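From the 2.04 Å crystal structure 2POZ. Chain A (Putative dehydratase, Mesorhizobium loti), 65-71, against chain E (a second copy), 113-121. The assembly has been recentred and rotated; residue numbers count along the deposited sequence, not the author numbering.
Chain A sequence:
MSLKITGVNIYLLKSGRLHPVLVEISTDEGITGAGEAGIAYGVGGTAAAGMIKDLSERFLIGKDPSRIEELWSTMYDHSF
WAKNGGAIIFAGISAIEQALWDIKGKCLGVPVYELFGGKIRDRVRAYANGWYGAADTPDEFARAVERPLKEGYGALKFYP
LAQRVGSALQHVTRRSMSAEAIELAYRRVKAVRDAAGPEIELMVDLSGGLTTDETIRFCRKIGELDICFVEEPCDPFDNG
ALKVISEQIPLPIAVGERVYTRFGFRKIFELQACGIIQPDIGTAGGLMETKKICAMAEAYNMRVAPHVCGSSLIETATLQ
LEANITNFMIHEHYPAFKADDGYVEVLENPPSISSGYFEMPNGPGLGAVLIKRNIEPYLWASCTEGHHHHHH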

# COMPACT_ATOMS: atom_id res chain seq x y z
N PRO A 65 -3.33 31.73 -34.52
CA PRO A 65 -2.25 30.86 -34.05
C PRO A 65 -1.60 31.26 -32.73
O PRO A 65 -0.89 30.46 -32.12
CB PRO A 65 -1.25 30.88 -35.21
CG PRO A 65 -1.41 32.28 -35.75
CD PRO A 65 -2.92 32.47 -35.74
N SER A 66 -1.84 32.49 -32.27
CA SER A 66 -1.24 32.94 -31.02
C SER A 66 -1.85 32.24 -29.80
O SER A 66 -1.21 32.16 -28.75
CB SER A 66 -1.39 34.46 -30.86
OG SER A 66 -2.73 34.80 -30.54
N ARG A 67 -3.07 31.73 -29.93
CA ARG A 67 -3.73 31.03 -28.82
C ARG A 67 -3.31 29.56 -28.81
O ARG A 67 -4.11 28.66 -29.04
CB ARG A 67 -5.26 31.15 -28.96
CG ARG A 67 -5.81 32.56 -28.73
CD ARG A 67 -7.35 32.56 -28.77
NE ARG A 67 -7.87 32.97 -30.07
CZ ARG A 67 -9.14 32.85 -30.45
NH1 ARG A 67 -10.03 32.32 -29.62
NH2 ARG A 67 -9.52 33.28 -31.65
N ILE A 68 -2.04 29.32 -28.54
CA ILE A 68 -1.52 27.96 -28.55
C ILE A 68 -2.14 27.04 -27.50
O ILE A 68 -2.57 25.93 -27.83
CB ILE A 68 0.00 27.97 -28.38
CG1 ILE A 68 0.62 28.92 -29.42
CG2 ILE A 68 0.55 26.55 -28.57
CD1 ILE A 68 2.15 28.92 -29.43
N GLU A 69 -2.18 27.47 -26.24
CA GLU A 69 -2.77 26.63 -25.20
C GLU A 69 -4.22 26.29 -25.55
O GLU A 69 -4.66 25.16 -25.35
CB GLU A 69 -2.71 27.33 -23.84
CG GLU A 69 -1.33 27.38 -23.19
CD GLU A 69 -0.98 26.12 -22.40
OE1 GLU A 69 -1.83 25.21 -22.29
OE2 GLU A 69 0.15 26.05 -21.88
N GLU A 70 -4.96 27.27 -26.07
CA GLU A 70 -6.36 27.02 -26.43
C GLU A 70 -6.49 25.99 -27.54
O GLU A 70 -7.34 25.09 -27.47
CB GLU A 70 -7.05 28.31 -26.85
CG GLU A 70 -8.55 28.12 -27.11
CD GLU A 70 -9.26 29.42 -27.45
OE1 GLU A 70 -9.03 29.96 -28.55
OE2 GLU A 70 -10.05 29.92 -26.61
N LEU A 71 -5.67 26.12 -28.58
CA LEU A 71 -5.71 25.20 -29.71
C LEU A 71 -5.36 23.78 -29.27
O LEU A 71 -5.98 22.81 -29.71
CB LEU A 71 -4.74 25.65 -30.80
CG LEU A 71 -5.21 26.69 -31.82
CD1 LEU A 71 -6.40 26.14 -32.59
CD2 LEU A 71 -5.60 27.97 -31.12
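Chain E 113-121: YELFGGKIR

The first turn of a helix carries backbone NH groups that no earlier turn can satisfy, and a neighbouring chain may supply the missing acceptor. The contact between two copies of this putative dehydratase is a compact example. The chain E segment leaves a weakly bonded helical turn at about residues 113–115, closes it with a Schellman motif in which Gly E117 takes positive phi (120°), and then runs on as an extended loop through Gly E118 (89/172) and Lys E119 (-94/155). It passes the start of a chain A helix with Ile A68 CA 5.0 Å from Gly E117 CA, Arg A67 CA 4.4 Å from Gly E118 CA, and Glu A70 CA 5.4 Å from Ile E120 CA, so no simple parallel or antiparallel register describes it.

Along chain A, Pro A65 stands clear of the contact. Ser A66 comes first: Ser A66 CB lies 3.8 Å from Glu E114 OE1, and a water donates to both Ser A66 OG (3.1 Å) and Glu E114 OE2 (2.6 Å) while accepting from Lys E119 N (3.2 Å). The carbonyl of the serine faces the glycine pair, with Gly E118 CA 3.4 Å from Ser A66 O in a CA-H...O contact. An ideal CB on Gly E118 would fall 2.2 Å from that same Ser A66 O, so the close approach depends on a bare CA, although the backbone angles by themselves already call for glycine.

Arg A67, at the N-cap position, packs its CG 3.4 Å from Lys E119 O and reaches along its own chain to form a salt bridge, Arg A67 NH1 to Glu A70 OE1, at 2.8 Å. From Ile A68 the chain is helical; Ile A68 N lies 3.0 Å from Gly E117 O. The principle is clearest one residue later, where Glu A69 N donates to Gly E117 O at 3.0 Å with a nearly straight angle of 170°. Here, too, absence of a side chain matters: an ideal CB on Gly E117 would meet Glu A69 CG at 2.9 Å, although the backbone angles of Gly E117 also call for glycine by themselves. Glu A69 CB also rests 4.0 Å from Ile E120 CD1.

Glu A70 completes the contact. Glu A70 N donates at 3.0 Å to a second water, which in turn donates to Gly E117 O (3.0 Å) and Lys E119 O (2.9 Å), extending the acceptor supply by one residue. Glu A70 CB packs 3.9 Å from Ile E120 CG1, and Leu A71 lies beyond reach.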

# COMPACT_ATOMS: atom_id res chain seq x y z
N TYR E 113 0.99 36.69 -20.55
CA TYR E 113 0.23 35.53 -20.98
C TYR E 113 0.45 35.15 -22.45
O TYR E 113 0.18 34.02 -22.83
CB TYR E 113 -1.27 35.68 -20.67
CG TYR E 113 -1.96 36.89 -21.25
CD1 TYR E 113 -2.15 37.03 -22.63
CD2 TYR E 113 -2.47 37.89 -20.42
CE1 TYR E 113 -2.83 38.12 -23.16
CE2 TYR E 113 -3.16 38.99 -20.94
CZ TYR E 113 -3.33 39.10 -22.30
OH TYR E 113 -4.02 40.18 -22.81
N GLU E 114 0.95 36.09 -23.26
CA GLU E 114 1.21 35.77 -24.66
C GLU E 114 2.45 34.86 -24.74
O GLU E 114 2.51 33.94 -25.56
CB GLU E 114 1.45 37.03 -25.50
CG GLU E 114 0.17 37.71 -25.98
CD GLU E 114 -0.80 36.74 -26.64
OE1 GLU E 114 -0.35 35.93 -27.48
OE2 GLU E 114 -2.01 36.78 -26.32
N LEU E 115 3.42 35.13 -23.88
CA LEU E 115 4.65 34.35 -23.84
C LEU E 115 4.37 32.92 -23.34
O LEU E 115 5.04 31.97 -23.74
CB LEU E 115 5.67 35.01 -22.91
CG LEU E 115 5.98 36.50 -23.14
CD1 LEU E 115 6.93 36.98 -22.05
CD2 LEU E 115 6.59 36.71 -24.52
N PHE E 116 3.38 32.80 -22.46
CA PHE E 116 3.00 31.51 -21.87
C PHE E 116 2.18 30.61 -22.80
O PHE E 116 1.83 29.49 -22.44
CB PHE E 116 2.22 31.76 -20.57
CG PHE E 116 3.08 32.20 -19.40
CD1 PHE E 116 4.44 32.44 -19.56
CD2 PHE E 116 2.52 32.34 -18.13
CE1 PHE E 116 5.24 32.82 -18.47
CE2 PHE E 116 3.31 32.71 -17.04
CZ PHE E 116 4.68 32.95 -17.21
N GLY E 117 1.87 31.10 -24.00
CA GLY E 117 1.10 30.29 -24.93
C GLY E 117 -0.22 30.91 -25.34
O GLY E 117 -1.09 30.23 -25.89
N GLY E 118 -0.38 32.20 -25.07
CA GLY E 118 -1.59 32.89 -25.44
C GLY E 118 -2.69 32.84 -24.40
O GLY E 118 -2.60 32.14 -23.39
N LYS E 119 -3.75 33.60 -24.64
CA LYS E 119 -4.86 33.63 -23.72
C LYS E 119 -5.94 32.63 -24.14
O LYS E 119 -6.03 32.25 -25.31
CB LYS E 119 -5.43 35.04 -23.64
CG LYS E 119 -5.78 35.64 -24.98
CD LYS E 119 -5.97 37.16 -24.90
CE LYS E 119 -7.08 37.54 -23.95
NZ LYS E 119 -7.33 39.01 -23.99
N ILE E 120 -6.72 32.20 -23.16
CA ILE E 120 -7.81 31.27 -23.38
C ILE E 120 -9.14 31.96 -23.10
O ILE E 120 -10.18 31.53 -23.59
CB ILE E 120 -7.65 30.02 -22.47
CG1 ILE E 120 -6.58 29.10 -23.06
CG2 ILE E 120 -8.98 29.29 -22.33
CD1 ILE E 120 -6.38 27.83 -22.28
N ARG E 121 -9.10 33.03 -22.33
CA ARG E 121 -10.30 33.78 -21.98
C ARG E 121 -10.00 35.29 -21.89
O ARG E 121 -8.85 35.67 -21.70
CB ARG E 121 -10.88 33.25 -20.65
CG ARG E 121 -9.88 33.20 -19.49
CD ARG E 121 -10.44 32.41 -18.30
NE ARG E 121 -10.51 30.97 -18.57
CZ ARG E 121 -9.46 30.15 -18.57
NH1 ARG E 121 -8.24 30.61 -18.31
NH2 ARG E 121 -9.63 28.86 -18.82
O HOH W 1 -3.32 34.95 -27.53
O HOH W 2 -4.06 30.12 -25.81